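Local coordinates for protein glycosyl hydrolase (Bacteroides ovatus, PDB 3QC2) that is a glycosyl hydrolase, probably folded as a five-bladed beta-propeller like others of its family, whose precise role is not established, at residues V25-S30 with D311-S316; P124-T129 with Y134-T139; V194-N199 with A254-K259; E327-V330 with K335-L338. All coordinates share one frame; numbering follows the deposited sequence.

In the fold
The four contacts belong to one chain whose all-beta architecture is consistent with a five-bladed beta-propeller. Along the sequence, contacts 2 and 3 lie between the two segments of contact 1, and contact 4 follows. Contacts 2 and 4 are hairpins in separate antiparallel sheets, their centres about 14 Å apart, and the side chains of R125 and E327 approach each other between them. Contact 3 lies on a third, mixed sheet, about 16 Å centre to centre from each; V128 and I195 join it to contact 2 by a backbone hydrogen bond. Contacts 1 and 3, about 32 Å apart between centres, sit on opposite sides of the molecule. Contact 1 links early and late parts of the chain beside the sheet of contact 4.

Contact 1 of 4, residues V25-S30 with D311-S316; sequences VNPVIS and DSFEKS
N26 leans on the aromatic ring of F313 with its CB, which lies 3.3 Å from F313 CZ and 16° off the normal through the ring centre, a CH-pi contact over one face. Placing CG opposite the carbonyl carbon (chi1 -73°) swings the amide past the far end of the ring, with its plane 22° from the ring plane and ND2 3.5 Å from F313 CZ. OD1 turns elsewhere, accepting the backbone N-H of V349. The peptide bond leading into P27 is cis, and P27 and F313 run past each other in opposite directions, P27 CD 3.8 Å from F313 CB. V28 and I29 both pair with V347, forming a classic beta bulge at strand 346-352. F313 belongs to a short 3-10 turn, and E314 CG lies toward the rim of the opposite ring face, 3.3 Å above the plane. E314 OE1 receives the N-H of D311 at 3.0 Å and that of M310, while OE2 forms a salt bridge with R21 and a hydrogen bond with Y340. Cohesion between the segments is therefore apolar and dispersive: N26 CB and E314 CG sandwich the ring, and bonds to V349, R21 and Y340 hold those two residues in place.

Contact 2 of 4, residues P124-T129 with Y134-T139; sequences PRIAVT and YVMMYT
Y134 receives V128 over its ring: CG2 stands 3.8 Å from the ring centroid, close to the normal, in a CH-pi contact, while I126 CG2 comes to the ring edge. With CG turned opposite the carbonyl carbon (chi1 -66°), the ring lies alongside V128, and its hydroxyl reaches L60 O. V135 pairs with A127 through two backbone bonds, the one from V135 N to A127 O measuring 2.8 Å and being almost straight at 179°. V135 O accepts A127 N and a water, and R125 O accepts M137 N and the same water, giving each carbonyl two donors. M136, a selenomethionine, bends at its last torsion (chi3 -71°) to bring CE within 3.6 Å of I126 CD1 and 3.9 Å of P124 CB. On the other side of the sheet M137, also selenomethionine, curls away towards strand 146-153, its backbone N giving a 2.8 Å bond to R125 O. The arginine head is engaged by G251 O and C250 O. Y138 touches P124 CA only with its CB, 4.2 Å away, and its hydroxyl binds E116. The hairpin supplies two strands, one of them outermost, of a four-stranded antiparallel sheet, consistent with a blade of a beta-propeller.

Contact 3 of 4, residues V194-N199 with A254-K259; sequences VIKKVN and AIYTPK
The backbones around K196 and Y256 stay well apart, with their CA atoms 8.0 Å from each other at the closest point of the two segments. Strand 182-189 explains the gap: it pairs antiparallel with strand 192-198 and parallel with strand 247-257, and K196 bonds through its main chain to L185 while A254 bonds to T186. The contact thus reaches across an intervening strand, within a mixed sheet of what is probably a beta-propeller, at the surface of the molecule. The side chains of K196 and Y256 both set out toward the other segment and cross at an oblique angle. The lysine leaves its backbone with CG opposite the main-chain N (chi1 176°) and runs extended as far as CE, passing CD 3.7 Å from Y256 CG near the base of the ring. CE is set over the middle of the face, 3.6 Å from the ring centroid and 8° from the normal, a CH-pi contact. A bend at the last torsion (chi4 59°) then lifts NZ outwards, to 4.5 Å from the same centroid, still above the face in a cation-pi arrangement. The ammonium is also tied to E187 OE1 by a salt bridge, and Y256 itself packs against E187, a residue of the middle strand. The carboxylate would offset the lysine charge, and I261 and A292 are further neighbours of the tyrosine.

Contact 4 of 4, residues E327-V330 with K335-L338; sequences EGMV and KWYL
M329, a selenomethionine, brings its methyl group against the indole of W336, CE lying 3.6 Å from W336 CE3. The selenium takes an oblique position, 5.3 Å from the centroid of the six-membered ring and 43° off its normal, so this Met-aromatic contact is neither a true stack nor an edge approach. With CG opposite the main-chain N (chi1 -168°) and the chain extended beyond it, CE is carried to the indole, the two side chains crossing obliquely. L338 CD1 comes near G328 O at 3.4 Å, on the side of the sheet shared with M329. On the other side the Y337 ring turns its edge to V330 O, which lies in its plane. Two backbone bonds fix this pair, V330 N to Y337 O at 3.0 Å and Y337 N to V330 O at 2.9 Å, the latter running 171° at the hydrogen. The strand is irregular at the preceding residues, where E327 and G328 both face Y339 in a classic beta bulge. The hairpin forms part of the antiparallel sheet 324-332, 335-342, 346-352: the main chains of W336 and L338 bond to Y352 and A350, F16 meets the indole edge-to-face, and V330 packs on A58 of strand 52-61.

Contact 1 of 4, residues V25-S30 with D311-S316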
loop_
_atom_site.group_PDB
_atom_site.type_symbol
_atom_site.label_atom_id
_atom_site.label_comp_id
_atom_site.label_asym_id
_atom_site.label_seq_id
_atom_site.Cartn_x
_atom_site.Cartn_y
_atom_site.Cartn_z
ATOM N N VAL A 25 6.317 -17.229 -11.900
ATOM C CA VAL A 25 5.161 -16.345 -11.960
ATOM C C VAL A 25 5.558 -14.859 -11.937
ATOM O O VAL A 25 4.927 -14.025 -12.606
ATOM C CB VAL A 25 4.199 -16.659 -10.776
ATOM C CG1 VAL A 25 3.281 -15.495 -10.478
ATOM C CG2 VAL A 25 3.420 -17.935 -11.065
ATOM N N ASN A 26 6.603 -14.534 -11.176
ATOM C CA ASN A 26 7.032 -13.147 -11.018
ATOM C C ASN A 26 8.041 -12.665 -12.052
ATOM O O ASN A 26 8.874 -13.432 -12.511
ATOM C CB ASN A 26 7.589 -12.924 -9.612
ATOM C CG ASN A 26 6.507 -12.900 -8.556
ATOM O OD1 ASN A 26 5.558 -12.110 -8.648
ATOM N ND2 ASN A 26 6.653 -13.738 -7.523
ATOM N N PRO A 27 7.959 -11.375 -12.428
ATOM C CA PRO A 27 6.973 -10.364 -11.962
ATOM C C PRO A 27 5.609 -10.577 -12.632
ATOM O O PRO A 27 5.558 -10.962 -13.813
ATOM C CB PRO A 27 7.592 -9.044 -12.410
ATOM C CG PRO A 27 8.406 -9.401 -13.619
ATOM C CD PRO A 27 8.894 -10.814 -13.428
ATOM N N VAL A 28 4.521 -10.337 -11.894
ATOM C CA VAL A 28 3.157 -10.542 -12.444
ATOM C C VAL A 28 2.705 -9.410 -13.393
ATOM O O VAL A 28 1.895 -9.636 -14.307
ATOM C CB VAL A 28 2.105 -10.737 -11.324
ATOM C CG1 VAL A 28 2.433 -11.974 -10.512
ATOM C CG2 VAL A 28 2.016 -9.497 -10.426
ATOM N N ILE A 29 3.217 -8.203 -13.166
ATOM C CA ILE A 29 2.882 -7.042 -13.992
ATOM C C ILE A 29 4.141 -6.217 -14.227
ATOM O O ILE A 29 4.780 -5.780 -13.279
ATOM C CB ILE A 29 1.793 -6.170 -13.331
ATOM C CG1 ILE A 29 0.479 -6.972 -13.193
ATOM C CG2 ILE A 29 1.552 -4.924 -14.130
ATOM C CD1 ILE A 29 -0.614 -6.248 -12.440
ATOM N N SER A 30 4.486 -6.022 -15.504
ATOM C CA SER A 30 5.646 -5.245 -15.899
ATOM C C SER A 30 5.233 -4.150 -16.873
ATOM O O SER A 30 4.126 -4.204 -17.448
ATOM C CB SER A 30 6.684 -6.152 -16.558
ATOM O OG SER A 30 7.131 -7.128 -15.658
ATOM N N ASP A 311 14.950 -12.161 -4.970
ATOM C CA ASP A 311 15.098 -12.554 -6.362
ATOM C C ASP A 311 15.450 -11.382 -7.273
ATOM O O ASP A 311 15.270 -10.209 -6.909
ATOM C CB ASP A 311 13.817 -13.246 -6.834
ATOM C CG ASP A 311 13.520 -14.551 -6.046
ATOM O OD1 ASP A 311 14.420 -15.032 -5.299
ATOM O OD2 ASP A 311 12.391 -15.093 -6.185
ATOM N N SER A 312 15.950 -11.716 -8.470
ATOM C CA SER A 312 16.400 -10.713 -9.436
ATOM C C SER A 312 15.295 -9.780 -9.915
ATOM O O SER A 312 15.564 -8.608 -10.171
ATOM C CB SER A 312 17.098 -11.388 -10.640
ATOM O OG SER A 312 16.249 -12.337 -11.277
ATOM N N PHE A 313 14.048 -10.280 -10.020
ATOM C CA PHE A 313 12.917 -9.417 -10.478
ATOM C C PHE A 313 12.607 -8.298 -9.480
ATOM O O PHE A 313 11.985 -7.302 -9.843
ATOM C CB PHE A 313 11.635 -10.235 -10.794
ATOM C CG PHE A 313 10.938 -10.797 -9.578
ATOM C CD1 PHE A 313 9.977 -10.051 -8.897
ATOM C CD2 PHE A 313 11.229 -12.077 -9.125
ATOM C CE1 PHE A 313 9.326 -10.580 -7.761
ATOM C CE2 PHE A 313 10.581 -12.613 -7.990
ATOM C CZ PHE A 313 9.637 -11.865 -7.315
ATOM N N GLU A 314 13.038 -8.482 -8.221
ATOM C CA GLU A 314 12.889 -7.472 -7.160
ATOM C C GLU A 314 14.113 -6.548 -7.144
ATOM O O GLU A 314 14.247 -5.704 -6.255
ATOM C CB GLU A 314 12.726 -8.160 -5.801
ATOM C CG GLU A 314 11.520 -9.081 -5.734
ATOM C CD GLU A 314 11.542 -10.044 -4.564
ATOM O OE1 GLU A 314 12.630 -10.438 -4.111
ATOM O OE2 GLU A 314 10.456 -10.444 -4.121
ATOM N N LYS A 315 15.002 -6.726 -8.141
ATOM C CA LYS A 315 16.236 -5.943 -8.283
ATOM C C LYS A 315 16.298 -5.284 -9.675
ATOM O O LYS A 315 15.584 -5.689 -10.604
ATOM C CB LYS A 315 17.459 -6.845 -8.062
ATOM C CG LYS A 315 17.511 -7.491 -6.652
ATOM C CD LYS A 315 18.590 -8.570 -6.541
ATOM C CE LYS A 315 18.553 -9.253 -5.175
ATOM N NZ LYS A 315 19.499 -10.399 -5.081
ATOM N N SER A 316 17.141 -4.266 -9.802
ATOM C CA SER A 316 17.305 -3.549 -11.065
ATOM C C SER A 316 18.691 -2.903 -11.130
ATOM O O SER A 316 19.484 -3.034 -10.204
ATOM C CB SER A 316 16.213 -2.477 -11.204
ATOM O OG SER A 316 16.265 -1.539 -10.141
#

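Contact 2 of 4, residues P124-T129 with Y134-T139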
loop_
_atom_site.group_PDB
_atom_site.type_symbol
_atom_site.label_atom_id
_atom_site.label_comp_id
_atom_site.label_asym_id
_atom_site.label_seq_id
_atom_site.Cartn_x
_atom_site.Cartn_y
_atom_site.Cartn_z
ATOM N N PRO A 124 -2.127 3.253 -4.353
ATOM C CA PRO A 124 -3.437 2.975 -3.851
ATOM C C PRO A 124 -3.500 1.806 -2.857
ATOM O O PRO A 124 -2.687 0.867 -2.912
ATOM C CB PRO A 124 -4.221 2.601 -5.126
ATOM C CG PRO A 124 -3.238 2.056 -6.010
ATOM C CD PRO A 124 -1.982 2.842 -5.753
ATOM N N ARG A 125 -4.463 1.900 -1.964
ATOM C CA ARG A 125 -4.792 0.867 -1.008
ATOM C C ARG A 125 -6.315 0.798 -1.047
ATOM O O ARG A 125 -6.984 1.833 -0.951
ATOM C CB ARG A 125 -4.282 1.220 0.379
ATOM C CG ARG A 125 -2.768 1.119 0.500
ATOM C CD ARG A 125 -2.257 1.868 1.686
ATOM N NE ARG A 125 -0.807 1.765 1.828
ATOM C CZ ARG A 125 0.085 2.441 1.108
ATOM N NH1 ARG A 125 -0.298 3.276 0.140
ATOM N NH2 ARG A 125 1.382 2.263 1.344
ATOM N N ILE A 126 -6.855 -0.410 -1.229
ATOM C CA ILE A 126 -8.288 -0.602 -1.342
ATOM C C ILE A 126 -8.837 -1.580 -0.307
ATOM O O ILE A 126 -8.282 -2.655 -0.097
ATOM C CB ILE A 126 -8.673 -1.118 -2.768
ATOM C CG1 ILE A 126 -8.305 -0.065 -3.844
ATOM C CG2 ILE A 126 -10.175 -1.459 -2.842
ATOM C CD1 ILE A 126 -8.637 -0.504 -5.299
ATOM N N ALA A 127 -9.923 -1.173 0.344
ATOM C CA ALA A 127 -10.638 -1.995 1.289
ATOM C C ALA A 127 -12.104 -1.927 0.865
ATOM O O ALA A 127 -12.515 -0.969 0.188
ATOM C CB ALA A 127 -10.453 -1.481 2.696
ATOM N N VAL A 128 -12.886 -2.939 1.232
ATOM C CA VAL A 128 -14.302 -2.992 0.846
ATOM C C VAL A 128 -15.206 -3.128 2.054
ATOM O O VAL A 128 -14.888 -3.838 2.988
ATOM C CB VAL A 128 -14.589 -4.182 -0.131
ATOM C CG1 VAL A 128 -14.291 -5.522 0.531
ATOM C CG2 VAL A 128 -16.067 -4.128 -0.648
ATOM N N THR A 129 -16.346 -2.437 2.018
ATOM C CA THR A 129 -17.320 -2.508 3.099
ATOM C C THR A 129 -18.115 -3.799 2.995
ATOM O O THR A 129 -18.002 -4.533 2.014
ATOM C CB THR A 129 -18.345 -1.317 3.059
ATOM O OG1 THR A 129 -19.149 -1.389 1.860
ATOM C CG2 THR A 129 -17.632 0.015 3.130
ATOM N N TYR A 134 -16.204 -0.147 -2.404
ATOM C CA TYR A 134 -14.749 -0.144 -2.384
ATOM C C TYR A 134 -14.269 1.250 -2.054
ATOM O O TYR A 134 -14.733 2.234 -2.657
ATOM C CB TYR A 134 -14.185 -0.619 -3.720
ATOM C CG TYR A 134 -14.496 -2.062 -3.980
ATOM C CD1 TYR A 134 -15.656 -2.436 -4.641
ATOM C CD2 TYR A 134 -13.648 -3.068 -3.530
ATOM C CE1 TYR A 134 -15.959 -3.773 -4.868
ATOM C CE2 TYR A 134 -13.948 -4.414 -3.752
ATOM C CZ TYR A 134 -15.104 -4.751 -4.425
ATOM O OH TYR A 134 -15.404 -6.077 -4.646
ATOM N N VAL A 135 -13.362 1.340 -1.069
ATOM C CA VAL A 135 -12.810 2.606 -0.628
ATOM C C VAL A 135 -11.304 2.620 -0.909
ATOM O O VAL A 135 -10.546 1.781 -0.375
ATOM C CB VAL A 135 -13.055 2.828 0.881
ATOM C CG1 VAL A 135 -12.472 4.183 1.342
ATOM C CG2 VAL A 135 -14.554 2.749 1.200
HETATM N N MSE A 136 -10.871 3.574 -1.737
HETATM C CA MSE A 136 -9.475 3.702 -2.092
HETATM C C MSE A 136 -8.810 4.857 -1.396
HETATM O O MSE A 136 -9.278 5.986 -1.474
HETATM C CB MSE A 136 -9.319 3.903 -3.593
HETATM C CG MSE A 136 -7.896 4.314 -4.017
HETATM SE SE MSE A 136 -7.750 4.600 -5.901
HETATM C CE MSE A 136 -7.905 2.803 -6.429
HETATM N N MSE A 137 -7.706 4.560 -0.722
HETATM C CA MSE A 137 -6.868 5.564 -0.100
HETATM C C MSE A 137 -5.659 5.669 -1.012
HETATM O O MSE A 137 -4.971 4.665 -1.243
HETATM C CB MSE A 137 -6.423 5.116 1.282
HETATM C CG MSE A 137 -7.567 4.890 2.288
HETATM SE SE MSE A 137 -8.570 6.517 2.669
HETATM C CE MSE A 137 -7.170 7.630 3.183
ATOM N N TYR A 138 -5.405 6.859 -1.553
ATOM C CA TYR A 138 -4.260 7.067 -2.466
ATOM C C TYR A 138 -3.636 8.426 -2.260
ATOM O O TYR A 138 -4.188 9.267 -1.547
ATOM C CB TYR A 138 -4.705 6.940 -3.908
ATOM C CG TYR A 138 -5.586 8.075 -4.396
ATOM C CD1 TYR A 138 -6.949 8.117 -4.080
ATOM C CD2 TYR A 138 -5.065 9.092 -5.197
ATOM C CE1 TYR A 138 -7.777 9.158 -4.546
ATOM C CE2 TYR A 138 -5.886 10.152 -5.667
ATOM C CZ TYR A 138 -7.237 10.170 -5.334
ATOM O OH TYR A 138 -8.038 11.176 -5.783
ATOM N N THR A 139 -2.501 8.650 -2.915
ATOM C CA THR A 139 -1.791 9.894 -2.811
ATOM C C THR A 139 -2.020 10.798 -4.016
ATOM O O THR A 139 -1.854 10.375 -5.162
ATOM C CB THR A 139 -0.252 9.672 -2.715
ATOM O OG1 THR A 139 0.054 8.738 -1.671
ATOM C CG2 THR A 139 0.466 11.013 -2.459
HETATM O O HOH W 1 -2.875 5.236 0.544
HETATM O O HOH W 2 -8.398 1.635 1.432
#

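Contact 3 of 4, residues V194-N199 with A254-K259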
loop_
_atom_site.group_PDB
_atom_site.type_symbol
_atom_site.label_atom_id
_atom_site.label_comp_id
_atom_site.label_asym_id
_atom_site.label_seq_id
_atom_site.Cartn_x
_atom_site.Cartn_y
_atom_site.Cartn_z
ATOM N N VAL A 194 -13.486 -7.533 5.141
ATOM C CA VAL A 194 -14.283 -6.321 5.031
ATOM C C VAL A 194 -13.865 -5.244 6.041
ATOM O O VAL A 194 -13.280 -5.542 7.086
ATOM C CB VAL A 194 -15.808 -6.626 5.246
ATOM C CG1 VAL A 194 -16.342 -7.589 4.155
ATOM C CG2 VAL A 194 -16.060 -7.192 6.636
ATOM N N ILE A 195 -14.198 -3.992 5.713
ATOM C CA ILE A 195 -13.922 -2.848 6.574
ATOM C C ILE A 195 -14.666 -3.036 7.889
ATOM O O ILE A 195 -15.871 -3.280 7.900
ATOM C CB ILE A 195 -14.365 -1.514 5.894
ATOM C CG1 ILE A 195 -13.476 -1.217 4.666
ATOM C CG2 ILE A 195 -14.275 -0.362 6.864
ATOM C CD1 ILE A 195 -13.953 -0.031 3.811
ATOM N N LYS A 196 -13.935 -2.929 8.994
ATOM C CA LYS A 196 -14.487 -3.137 10.314
ATOM C C LYS A 196 -14.495 -1.877 11.145
ATOM O O LYS A 196 -13.531 -1.099 11.120
ATOM C CB LYS A 196 -13.645 -4.183 11.067
ATOM C CG LYS A 196 -14.106 -4.394 12.546
ATOM C CD LYS A 196 -13.189 -5.274 13.337
ATOM C CE LYS A 196 -13.707 -5.431 14.776
ATOM N NZ LYS A 196 -15.084 -6.023 14.830
ATOM N N LYS A 197 -15.574 -1.692 11.910
ATOM C CA LYS A 197 -15.683 -0.580 12.845
ATOM C C LYS A 197 -15.211 -1.015 14.233
ATOM O O LYS A 197 -15.372 -2.178 14.635
ATOM C CB LYS A 197 -17.124 -0.093 12.987
ATOM C CG LYS A 197 -17.696 0.695 11.828
ATOM C CD LYS A 197 -19.072 1.272 12.249
ATOM C CE LYS A 197 -19.620 2.275 11.264
ATOM N NZ LYS A 197 -20.904 2.887 11.771
ATOM N N VAL A 198 -14.645 -0.072 14.957
ATOM C CA VAL A 198 -14.217 -0.287 16.329
ATOM C C VAL A 198 -14.628 0.948 17.118
ATOM O O VAL A 198 -14.432 2.090 16.656
ATOM C CB VAL A 198 -12.687 -0.539 16.440
ATOM C CG1 VAL A 198 -11.917 0.536 15.734
ATOM C CG2 VAL A 198 -12.265 -0.635 17.918
ATOM N N ASN A 199 -15.239 0.721 18.282
ATOM C CA ASN A 199 -15.704 1.807 19.150
ATOM C C ASN A 199 -16.712 2.747 18.444
ATOM O O ASN A 199 -16.768 3.938 18.736
ATOM C CB ASN A 199 -14.497 2.595 19.709
ATOM C CG ASN A 199 -13.512 1.696 20.480
ATOM O OD1 ASN A 199 -13.906 0.664 21.065
ATOM N ND2 ASN A 199 -12.229 2.089 20.491
ATOM N N ALA A 254 -5.006 -2.832 7.483
ATOM C CA ALA A 254 -4.756 -3.527 8.750
ATOM C C ALA A 254 -5.835 -4.601 8.956
ATOM O O ALA A 254 -6.973 -4.421 8.524
ATOM C CB ALA A 254 -4.754 -2.533 9.907
ATOM N N ILE A 255 -5.458 -5.712 9.614
ATOM C CA ILE A 255 -6.372 -6.852 9.848
ATOM C C ILE A 255 -6.587 -7.163 11.343
ATOM O O ILE A 255 -5.642 -7.483 12.076
ATOM C CB ILE A 255 -5.861 -8.181 9.169
ATOM C CG1 ILE A 255 -5.514 -7.964 7.693
ATOM C CG2 ILE A 255 -6.895 -9.284 9.301
ATOM C CD1 ILE A 255 -4.241 -7.214 7.469
ATOM N N TYR A 256 -7.849 -7.074 11.764
ATOM C CA TYR A 256 -8.265 -7.405 13.107
ATOM C C TYR A 256 -8.368 -8.928 13.183
ATOM O O TYR A 256 -9.116 -9.543 12.415
ATOM C CB TYR A 256 -9.641 -6.762 13.383
ATOM C CG TYR A 256 -10.270 -7.066 14.730
ATOM C CD1 TYR A 256 -10.951 -8.256 14.944
ATOM C CD2 TYR A 256 -10.236 -6.131 15.767
ATOM C CE1 TYR A 256 -11.566 -8.541 16.190
ATOM C CE2 TYR A 256 -10.840 -6.397 17.007
ATOM C CZ TYR A 256 -11.505 -7.611 17.206
ATOM O OH TYR A 256 -12.103 -7.892 18.416
ATOM N N THR A 257 -7.592 -9.532 14.091
ATOM C CA THR A 257 -7.592 -10.992 14.288
ATOM C C THR A 257 -7.837 -11.295 15.763
ATOM O O THR A 257 -7.876 -10.370 16.588
ATOM C CB THR A 257 -6.225 -11.630 13.887
ATOM O OG1 THR A 257 -5.231 -11.292 14.868
ATOM C CG2 THR A 257 -5.779 -11.163 12.492
ATOM N N PRO A 258 -8.032 -12.588 16.105
ATOM C CA PRO A 258 -8.197 -12.987 17.513
ATOM C C PRO A 258 -7.031 -12.588 18.428
ATOM O O PRO A 258 -7.270 -12.201 19.558
ATOM C CB PRO A 258 -8.323 -14.517 17.425
ATOM C CG PRO A 258 -9.023 -14.744 16.139
ATOM C CD PRO A 258 -8.481 -13.662 15.189
ATOM N N LYS A 259 -5.782 -12.670 17.929
ATOM C CA LYS A 259 -4.586 -12.295 18.746
ATOM C C LYS A 259 -4.314 -10.773 18.790
ATOM O O LYS A 259 -3.400 -10.328 19.515
ATOM C CB LYS A 259 -3.283 -13.005 18.256
ATOM C CG LYS A 259 -3.241 -14.571 18.357
ATOM C CD LYS A 259 -3.743 -15.267 17.075
ATOM C CE LYS A 259 -3.485 -16.797 17.118
#

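Contact 4 of 4, residues E327-V330 with K335-L338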
loop_
_atom_site.group_PDB
_atom_site.type_symbol
_atom_site.label_atom_id
_atom_site.label_comp_id
_atom_site.label_asym_id
_atom_site.label_seq_id
_atom_site.Cartn_x
_atom_site.Cartn_y
_atom_site.Cartn_z
ATOM N N GLU A 327 1.704 -3.574 -0.371
ATOM C CA GLU A 327 0.582 -2.636 -0.455
ATOM C C GLU A 327 -0.800 -3.269 -0.716
ATOM O O GLU A 327 -1.832 -2.670 -0.353
ATOM C CB GLU A 327 0.920 -1.622 -1.547
ATOM C CG GLU A 327 0.016 -0.423 -1.656
ATOM C CD GLU A 327 0.614 0.652 -2.587
ATOM O OE1 GLU A 327 1.841 0.709 -2.720
ATOM O OE2 GLU A 327 -0.143 1.431 -3.161
ATOM N N GLY A 328 -0.825 -4.448 -1.352
ATOM C CA GLY A 328 -2.085 -5.164 -1.655
ATOM C C GLY A 328 -2.089 -6.524 -0.995
ATOM O O GLY A 328 -1.030 -7.173 -0.873
HETATM N N MSE A 329 -3.270 -6.988 -0.593
HETATM C CA MSE A 329 -3.381 -8.254 0.115
HETATM C C MSE A 329 -4.811 -8.804 0.013
HETATM O O MSE A 329 -5.771 -8.095 0.305
HETATM C CB MSE A 329 -2.986 -8.017 1.567
HETATM C CG MSE A 329 -2.773 -9.229 2.393
HETATM SE SE MSE A 329 -1.982 -8.713 4.127
HETATM C CE MSE A 329 -2.042 -10.467 4.954
ATOM N N VAL A 330 -4.945 -10.065 -0.399
ATOM C CA VAL A 330 -6.260 -10.666 -0.581
ATOM C C VAL A 330 -6.340 -12.091 -0.041
ATOM O O VAL A 330 -5.478 -12.913 -0.316
ATOM C CB VAL A 330 -6.660 -10.717 -2.095
ATOM C CG1 VAL A 330 -8.104 -11.145 -2.240
ATOM C CG2 VAL A 330 -6.446 -9.354 -2.786
ATOM N N LYS A 335 -6.055 -18.868 1.188
ATOM C CA LYS A 335 -4.632 -18.460 1.242
ATOM C C LYS A 335 -4.545 -16.962 1.126
ATOM O O LYS A 335 -5.471 -16.320 0.629
ATOM C CB LYS A 335 -3.811 -19.105 0.122
ATOM C CG LYS A 335 -3.707 -20.628 0.202
ATOM C CD LYS A 335 -2.818 -21.179 -0.927
ATOM C CE LYS A 335 -2.907 -22.711 -1.035
ATOM N NZ LYS A 335 -2.067 -23.245 -2.154
ATOM N N TRP A 336 -3.432 -16.399 1.592
ATOM C CA TRP A 336 -3.214 -14.953 1.533
ATOM C C TRP A 336 -2.238 -14.567 0.407
ATOM O O TRP A 336 -1.092 -15.039 0.362
ATOM C CB TRP A 336 -2.695 -14.427 2.867
ATOM C CG TRP A 336 -3.721 -14.369 3.965
ATOM C CD1 TRP A 336 -3.932 -15.294 4.945
ATOM C CD2 TRP A 336 -4.653 -13.319 4.202
ATOM N NE1 TRP A 336 -4.935 -14.886 5.772
ATOM C CE2 TRP A 336 -5.400 -13.675 5.341
ATOM C CE3 TRP A 336 -4.934 -12.106 3.561
ATOM C CZ2 TRP A 336 -6.410 -12.860 5.862
ATOM C CZ3 TRP A 336 -5.943 -11.291 4.080
ATOM C CH2 TRP A 336 -6.663 -11.673 5.221
ATOM N N TYR A 337 -2.702 -13.691 -0.476
ATOM C CA TYR A 337 -1.917 -13.213 -1.604
ATOM C C TYR A 337 -1.409 -11.794 -1.332
ATOM O O TYR A 337 -2.196 -10.862 -1.209
ATOM C CB TYR A 337 -2.774 -13.261 -2.876
ATOM C CG TYR A 337 -3.063 -14.678 -3.299
ATOM C CD1 TYR A 337 -3.984 -15.464 -2.602
ATOM C CD2 TYR A 337 -2.395 -15.250 -4.371
ATOM C CE1 TYR A 337 -4.230 -16.765 -2.974
ATOM C CE2 TYR A 337 -2.641 -16.559 -4.749
ATOM C CZ TYR A 337 -3.562 -17.309 -4.048
ATOM O OH TYR A 337 -3.807 -18.602 -4.419
ATOM N N LEU A 338 -0.087 -11.653 -1.225
ATOM C CA LEU A 338 0.545 -10.355 -0.945
ATOM C C LEU A 338 1.080 -9.759 -2.227
ATOM O O LEU A 338 1.905 -10.381 -2.904
ATOM C CB LEU A 338 1.695 -10.534 0.054
ATOM C CG LEU A 338 2.392 -9.268 0.550
ATOM C CD1 LEU A 338 1.393 -8.353 1.269
ATOM C CD2 LEU A 338 3.536 -9.617 1.459
#